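Local structure of thermosome subunit (Methanococcoides burtonii, 3AQ1) at residues N150-R156 with A322-H328; V242-I248 with I261-V267. The protein probably helps unfolded proteins to fold in a cycle of ATP binding and hydrolysis, as a group II chaperonin subunit. All blocks are in the same frame, centred on the assembly; numbering follows the deposited sequence.

In the fold
Coming from the N-terminal helices, the chain enters strand 151-157. This strand pairs with strand 323-329, which comes 166 residues later, and interaction 1 thereby closes a long loop. Strand 165-167, inside the loop, pairs with the other side of 323-329. Interaction 2 is nested inside the same loop. There, strand 241-244 runs into helix 250-258 and comes back as strand 262-264, a short closure of 12 residues. The two contacts do not touch: their centres lie about 21 Å apart. This nesting is consistent with an apical domain inserted into the intermediate domain, with interaction 1 at the base of the insertion and interaction 2 within it.

Interaction 1: N150-R156 with A322-H328; sequences NIKIEKR and AVTVLLH
Ile151 and Val323 lie side by side on one face of a parallel strand pair, with CG1 of Ile151 3.8 Å from CG2 of Val323. CG2 of Ile151 also reaches CG2 of Val325, and CG2 of Ile153 meets CB of Leu327 at 4.2 Å. From Ile151 to Leu327 this face is the tightly packed apolar part; exposed Lys155 ends it on the solvent side, its chain leading away from the partner strand. Six backbone hydrogen bonds join the strands, from Val323 N to Asn150 O (2.8 Å) through to Arg156 N to Leu327 O. On the opposite face, which begins with Lys152 and Thr324, CD2 of Leu326 packs on CB of Glu154 at 3.8 Å. CG of Glu154 points opposite the backbone N (chi1 178°), and the chain then bends at chi2 (75°), which brings OE1 within 3.3 Å of Lys152 NZ in a salt bridge. The same ammonium has its main partner in Asp271 and also donates to the carbonyl of Val171. On this face too, CB of Arg156 sits over the His328 ring, 3.7 Å from its centroid. The guanidinium does not stack, since its plane is nearly perpendicular to the ring. A serine in place of His328 would probably leave the Arg156 methylenes without their flat support and let that chain turn more freely. Helix 332-355 packs on the isoleucine face through Leu342 and Leu346. This helix-backed sheet probably belongs to the chaperonin intermediate domain. Strand 169-172 lies against Lys152, Thr324 and Leu326, and strand 165-167 pairs with the far edge of 323-329.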
loop_
_atom_site.group_PDB
_atom_site.type_symbol
_atom_site.label_atom_id
_atom_site.label_comp_id
_atom_site.label_asym_id
_atom_site.label_seq_id
_atom_site.Cartn_x
_atom_site.Cartn_y
_atom_site.Cartn_z
ATOM N N ASN A 150 -6.870 0.561 7.727
ATOM C CA ASN A 150 -6.948 -0.587 8.613
ATOM C C ASN A 150 -5.670 -0.921 9.384
ATOM O O ASN A 150 -5.695 -1.754 10.280
ATOM C CB ASN A 150 -7.429 -1.809 7.835
ATOM C CG ASN A 150 -8.929 -1.798 7.615
ATOM O OD1 ASN A 150 -9.673 -1.228 8.410
ATOM N ND2 ASN A 150 -9.379 -2.435 6.541
ATOM N N ILE A 151 -4.547 -0.293 9.043
ATOM C CA ILE A 151 -3.354 -0.467 9.862
ATOM C C ILE A 151 -2.763 0.847 10.350
ATOM O O ILE A 151 -2.493 1.746 9.580
ATOM C CB ILE A 151 -2.302 -1.335 9.170
ATOM C CG1 ILE A 151 -2.878 -2.735 8.947
ATOM C CG2 ILE A 151 -1.032 -1.404 10.007
ATOM C CD1 ILE A 151 -1.925 -3.715 8.340
ATOM N N LYS A 152 -2.594 0.955 11.657
ATOM C CA LYS A 152 -1.895 2.085 12.234
ATOM C C LYS A 152 -0.603 1.587 12.878
ATOM O O LYS A 152 -0.601 0.596 13.607
ATOM C CB LYS A 152 -2.754 2.796 13.282
ATOM C CG LYS A 152 -1.936 3.772 14.111
ATOM C CD LYS A 152 -2.705 4.389 15.254
ATOM C CE LYS A 152 -1.748 5.148 16.148
ATOM N NZ LYS A 152 -2.431 6.223 16.902
ATOM N N ILE A 153 0.501 2.266 12.600
ATOM C CA ILE A 153 1.749 1.910 13.244
ATOM C C ILE A 153 2.041 2.920 14.324
ATOM O O ILE A 153 2.030 4.115 14.087
ATOM C CB ILE A 153 2.923 1.841 12.254
ATOM C CG1 ILE A 153 2.543 0.974 11.050
ATOM C CG2 ILE A 153 4.105 1.247 12.934
ATOM C CD1 ILE A 153 3.713 0.583 10.157
ATOM N N GLU A 154 2.253 2.424 15.529
ATOM C CA GLU A 154 2.568 3.260 16.678
ATOM C C GLU A 154 3.902 2.740 17.186
ATOM O O GLU A 154 4.011 1.585 17.614
ATOM C CB GLU A 154 1.488 3.136 17.762
ATOM C CG GLU A 154 1.772 3.934 19.021
ATOM C CD GLU A 154 1.529 5.412 18.810
ATOM O OE1 GLU A 154 0.706 5.731 17.925
ATOM O OE2 GLU A 154 2.163 6.243 19.509
ATOM N N LYS A 155 4.934 3.567 17.103
ATOM C CA LYS A 155 6.263 3.064 17.411
ATOM C C LYS A 155 6.615 3.203 18.885
ATOM O O LYS A 155 6.560 4.289 19.460
ATOM C CB LYS A 155 7.333 3.663 16.480
ATOM C CG LYS A 155 7.358 5.163 16.408
ATOM C CD LYS A 155 7.787 5.657 15.032
ATOM C CE LYS A 155 7.803 7.183 15.024
ATOM N NZ LYS A 155 7.972 7.738 13.659
ATOM N N ARG A 156 6.939 2.070 19.492
ATOM C CA ARG A 156 7.357 2.026 20.879
ATOM C C ARG A 156 8.877 1.750 20.994
ATOM O O ARG A 156 9.336 0.615 20.819
ATOM C CB ARG A 156 6.562 0.948 21.610
ATOM C CG ARG A 156 5.059 1.043 21.426
ATOM C CD ARG A 156 4.336 0.936 22.770
ATOM N NE ARG A 156 4.621 2.079 23.637
ATOM C CZ ARG A 156 4.491 3.353 23.264
ATOM N NH1 ARG A 156 4.084 3.660 22.035
ATOM N NH2 ARG A 156 4.770 4.323 24.120
ATOM N N ALA A 322 -9.585 -3.228 11.230
ATOM C CA ALA A 322 -8.460 -2.440 11.723
ATOM C C ALA A 322 -7.634 -3.027 12.872
ATOM O O ALA A 322 -8.145 -3.690 13.772
ATOM C CB ALA A 322 -8.942 -1.043 12.087
ATOM N N VAL A 323 -6.343 -2.749 12.824
ATOM C CA VAL A 323 -5.382 -3.200 13.822
ATOM C C VAL A 323 -4.301 -2.144 14.000
ATOM O O VAL A 323 -4.032 -1.348 13.117
ATOM C CB VAL A 323 -4.660 -4.499 13.396
ATOM C CG1 VAL A 323 -5.614 -5.463 12.758
ATOM C CG2 VAL A 323 -3.556 -4.183 12.440
ATOM N N THR A 324 -3.677 -2.145 15.156
ATOM C CA THR A 324 -2.556 -1.267 15.391
ATOM C C THR A 324 -1.389 -2.161 15.692
ATOM O O THR A 324 -1.504 -3.071 16.502
ATOM C CB THR A 324 -2.810 -0.364 16.604
ATOM O OG1 THR A 324 -3.946 0.462 16.338
ATOM C CG2 THR A 324 -1.609 0.517 16.885
ATOM N N VAL A 325 -0.280 -1.920 15.009
ATOM C CA VAL A 325 0.979 -2.564 15.328
ATOM C C VAL A 325 1.704 -1.677 16.325
ATOM O O VAL A 325 2.089 -0.560 15.983
ATOM C CB VAL A 325 1.899 -2.672 14.093
ATOM C CG1 VAL A 325 3.193 -3.336 14.484
ATOM C CG2 VAL A 325 1.233 -3.427 12.949
ATOM N N LEU A 326 1.872 -2.148 17.556
ATOM C CA LEU A 326 2.831 -1.510 18.442
ATOM C C LEU A 326 4.208 -2.047 18.067
ATOM O O LEU A 326 4.573 -3.163 18.442
ATOM C CB LEU A 326 2.518 -1.810 19.902
ATOM C CG LEU A 326 1.145 -1.350 20.368
ATOM C CD1 LEU A 326 0.957 -1.673 21.828
ATOM C CD2 LEU A 326 1.003 0.138 20.120
ATOM N N LEU A 327 4.958 -1.257 17.304
ATOM C CA LEU A 327 6.268 -1.664 16.795
ATOM C C LEU A 327 7.391 -1.374 17.787
ATOM O O LEU A 327 7.582 -0.222 18.189
ATOM C CB LEU A 327 6.556 -0.942 15.479
ATOM C CG LEU A 327 7.840 -1.286 14.727
ATOM C CD1 LEU A 327 7.872 -2.769 14.415
ATOM C CD2 LEU A 327 7.917 -0.462 13.450
ATOM N N HIS A 328 8.128 -2.415 18.175
ATOM C CA HIS A 328 9.287 -2.257 19.062
ATOM C C HIS A 328 10.641 -2.420 18.349
ATOM O O HIS A 328 10.777 -3.207 17.412
ATOM C CB HIS A 328 9.208 -3.242 20.226
ATOM C CG HIS A 328 8.173 -2.891 21.245
ATOM N ND1 HIS A 328 6.888 -3.382 21.199
ATOM C CD2 HIS A 328 8.230 -2.089 22.335
ATOM C CE1 HIS A 328 6.196 -2.895 22.217
ATOM N NE2 HIS A 328 6.987 -2.105 22.918
#

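Interaction 2: V242-I248 with I261-V267; sequences VFCQKGI and IYAVRRV
Beyond Cys244 and Arg265 the parallel pairing breaks its order: Gln245 lies beside Val267, but the next residue, Lys246, lies beside Arg266. Arg266 has a left-handed backbone (phi 45°, psi 64°), and here two backbone hydrogen bonds join the segments. Val267 N donates to Cys244 O at 3.0 Å. Arg266 N donates to Lys246 O at 3.0 Å, approaching from above the carbonyl plane. The Arg266 chain is extended from CG to NE, which carries its guanidinium over Gly247, whose CA lies 3.9 Å above the plane, offset toward the rim of the group. Before this point the pairing is regular. Val242 N is hydrogen-bonded to Tyr262 O, Val264 N to Val242 O at 2.9 Å, and Cys244 N to Val264 O. On one side CG2 of Val242 meets CG2 of Ile261 at 3.8 Å, and CD1 of Ile248 reaches CB of Ala263 at 4.1 Å. On the other side CG1 of Val264 lies near CE1 of Phe243, the two side chains crossing at a slant. CG2 of Val267, anti to its own carbonyl carbon, comes to the edge of that ring, 4.1 Å from CD1. Leu272 and Leu275 of helix 269-279 also touch Phe243, while Ile256 of helix 250-258 touches both Ile248 and Ile261. Strand 241-244, helix 250-258 and strand 262-264 thus form a beta-alpha-beta crossover, probably part of the chaperonin apical domain.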
loop_
_atom_site.group_PDB
_atom_site.type_symbol
_atom_site.label_atom_id
_atom_site.label_comp_id
_atom_site.label_asym_id
_atom_site.label_seq_id
_atom_site.Cartn_x
_atom_site.Cartn_y
_atom_site.Cartn_z
ATOM N N VAL A 242 -15.219 10.493 25.476
ATOM C CA VAL A 242 -15.099 11.658 24.619
ATOM C C VAL A 242 -13.647 11.838 24.201
ATOM O O VAL A 242 -12.764 11.922 25.049
ATOM C CB VAL A 242 -15.560 12.923 25.342
ATOM C CG1 VAL A 242 -15.440 14.108 24.433
ATOM C CG2 VAL A 242 -16.980 12.770 25.807
ATOM N N PHE A 243 -13.408 11.873 22.897
ATOM C CA PHE A 243 -12.113 12.281 22.358
ATOM C C PHE A 243 -12.240 13.680 21.779
ATOM O O PHE A 243 -13.045 13.922 20.886
ATOM C CB PHE A 243 -11.641 11.316 21.271
ATOM C CG PHE A 243 -11.260 9.965 21.785
ATOM C CD1 PHE A 243 -10.006 9.750 22.332
ATOM C CD2 PHE A 243 -12.151 8.905 21.715
ATOM C CE1 PHE A 243 -9.646 8.497 22.817
ATOM C CE2 PHE A 243 -11.800 7.652 22.183
ATOM C CZ PHE A 243 -10.542 7.441 22.735
ATOM N N CYS A 244 -11.459 14.613 22.294
ATOM C CA CYS A 244 -11.525 15.977 21.798
ATOM C C CYS A 244 -10.229 16.343 21.088
ATOM O O CYS A 244 -9.140 16.084 21.581
ATOM C CB CYS A 244 -11.812 16.956 22.932
ATOM S SG CYS A 244 -11.956 18.658 22.408
ATOM N N GLN A 245 -10.347 16.938 19.913
ATOM C CA GLN A 245 -9.168 17.274 19.158
ATOM C C GLN A 245 -8.455 18.445 19.827
ATOM O O GLN A 245 -7.253 18.610 19.675
ATOM C CB GLN A 245 -9.536 17.606 17.713
ATOM C CG GLN A 245 -8.349 17.984 16.850
ATOM C CD GLN A 245 -8.759 18.458 15.476
ATOM O OE1 GLN A 245 -9.664 17.898 14.854
ATOM N NE2 GLN A 245 -8.095 19.496 14.992
ATOM N N LYS A 246 -9.194 19.253 20.576
ATOM C CA LYS A 246 -8.606 20.442 21.176
ATOM C C LYS A 246 -8.708 20.411 22.687
ATOM O O LYS A 246 -8.785 19.342 23.279
ATOM C CB LYS A 246 -9.225 21.718 20.595
ATOM C CG LYS A 246 -8.627 22.114 19.244
ATOM C CD LYS A 246 -9.672 22.678 18.289
ATOM C CE LYS A 246 -9.123 22.785 16.864
ATOM N NZ LYS A 246 -10.201 23.056 15.856
ATOM N N GLY A 247 -8.683 21.585 23.308
ATOM C CA GLY A 247 -8.741 21.679 24.753
ATOM C C GLY A 247 -10.088 21.334 25.384
ATOM O O GLY A 247 -11.156 21.474 24.774
ATOM N N ILE A 248 -10.025 20.852 26.619
ATOM C CA ILE A 248 -11.201 20.733 27.454
ATOM C C ILE A 248 -10.931 21.504 28.743
ATOM O O ILE A 248 -10.132 21.074 29.580
ATOM C CB ILE A 248 -11.516 19.278 27.804
ATOM C CG1 ILE A 248 -11.550 18.403 26.541
ATOM C CG2 ILE A 248 -12.823 19.220 28.555
ATOM C CD1 ILE A 248 -11.772 16.908 26.812
ATOM N N ILE A 261 -17.364 10.008 32.859
ATOM C CA ILE A 261 -16.915 10.022 31.469
ATOM C C ILE A 261 -15.388 10.016 31.239
ATOM O O ILE A 261 -14.646 10.851 31.755
ATOM C CB ILE A 261 -17.593 11.168 30.680
ATOM C CG1 ILE A 261 -19.113 10.999 30.728
ATOM C CG2 ILE A 261 -17.141 11.160 29.245
ATOM C CD1 ILE A 261 -19.857 12.015 29.896
ATOM N N TYR A 262 -14.945 9.038 30.457
ATOM C CA TYR A 262 -13.557 8.921 30.030
ATOM C C TYR A 262 -13.298 9.931 28.900
ATOM O O TYR A 262 -13.781 9.744 27.768
ATOM C CB TYR A 262 -13.312 7.497 29.518
ATOM C CG TYR A 262 -11.865 7.130 29.229
ATOM C CD1 TYR A 262 -11.139 7.762 28.214
ATOM C CD2 TYR A 262 -11.239 6.118 29.944
ATOM C CE1 TYR A 262 -9.825 7.403 27.945
ATOM C CE2 TYR A 262 -9.935 5.758 29.683
ATOM C CZ TYR A 262 -9.233 6.403 28.691
ATOM O OH TYR A 262 -7.938 6.020 28.460
ATOM N N ALA A 263 -12.563 11.003 29.202
ATOM C CA ALA A 263 -12.268 12.007 28.180
ATOM C C ALA A 263 -10.776 12.204 27.956
ATOM O O ALA A 263 -9.986 12.169 28.889
ATOM C CB ALA A 263 -12.949 13.342 28.492
ATOM N N VAL A 264 -10.386 12.399 26.706
ATOM C CA VAL A 264 -9.011 12.766 26.421
ATOM C C VAL A 264 -9.006 14.078 25.651
ATOM O O VAL A 264 -9.858 14.300 24.814
ATOM C CB VAL A 264 -8.237 11.655 25.661
ATOM C CG1 VAL A 264 -8.719 10.266 26.079
ATOM C CG2 VAL A 264 -8.435 11.801 24.217
ATOM N N ARG A 265 -8.051 14.949 25.955
ATOM C CA ARG A 265 -7.928 16.230 25.272
ATOM C C ARG A 265 -6.792 16.189 24.255
ATOM O O ARG A 265 -5.979 15.274 24.271
ATOM C CB ARG A 265 -7.667 17.342 26.281
ATOM C CG ARG A 265 -6.259 17.345 26.830
ATOM C CD ARG A 265 -6.129 18.143 28.135
ATOM N NE ARG A 265 -4.749 18.142 28.600
ATOM C CZ ARG A 265 -3.889 19.125 28.362
ATOM N NH1 ARG A 265 -4.273 20.204 27.694
ATOM N NH2 ARG A 265 -2.644 19.035 28.802
ATOM N N ARG A 266 -6.757 17.191 23.377
ATOM C CA ARG A 266 -5.701 17.375 22.370
ATOM C C ARG A 266 -5.304 16.095 21.610
ATOM O O ARG A 266 -4.168 15.611 21.698
ATOM C CB ARG A 266 -4.481 18.080 22.986
ATOM C CG ARG A 266 -4.846 19.383 23.682
ATOM C CD ARG A 266 -3.691 20.374 23.806
ATOM N NE ARG A 266 -4.132 21.597 24.479
ATOM C CZ ARG A 266 -4.875 22.546 23.908
ATOM N NH1 ARG A 266 -5.256 22.424 22.635
ATOM N NH2 ARG A 266 -5.244 23.617 24.611
ATOM N N VAL A 267 -6.259 15.560 20.857
ATOM C CA VAL A 267 -6.074 14.313 20.144
ATOM C C VAL A 267 -5.735 14.649 18.726
ATOM O O VAL A 267 -6.378 15.522 18.129
ATOM C CB VAL A 267 -7.358 13.447 20.187
ATOM C CG1 VAL A 267 -7.276 12.271 19.212
ATOM C CG2 VAL A 267 -7.557 12.939 21.554
#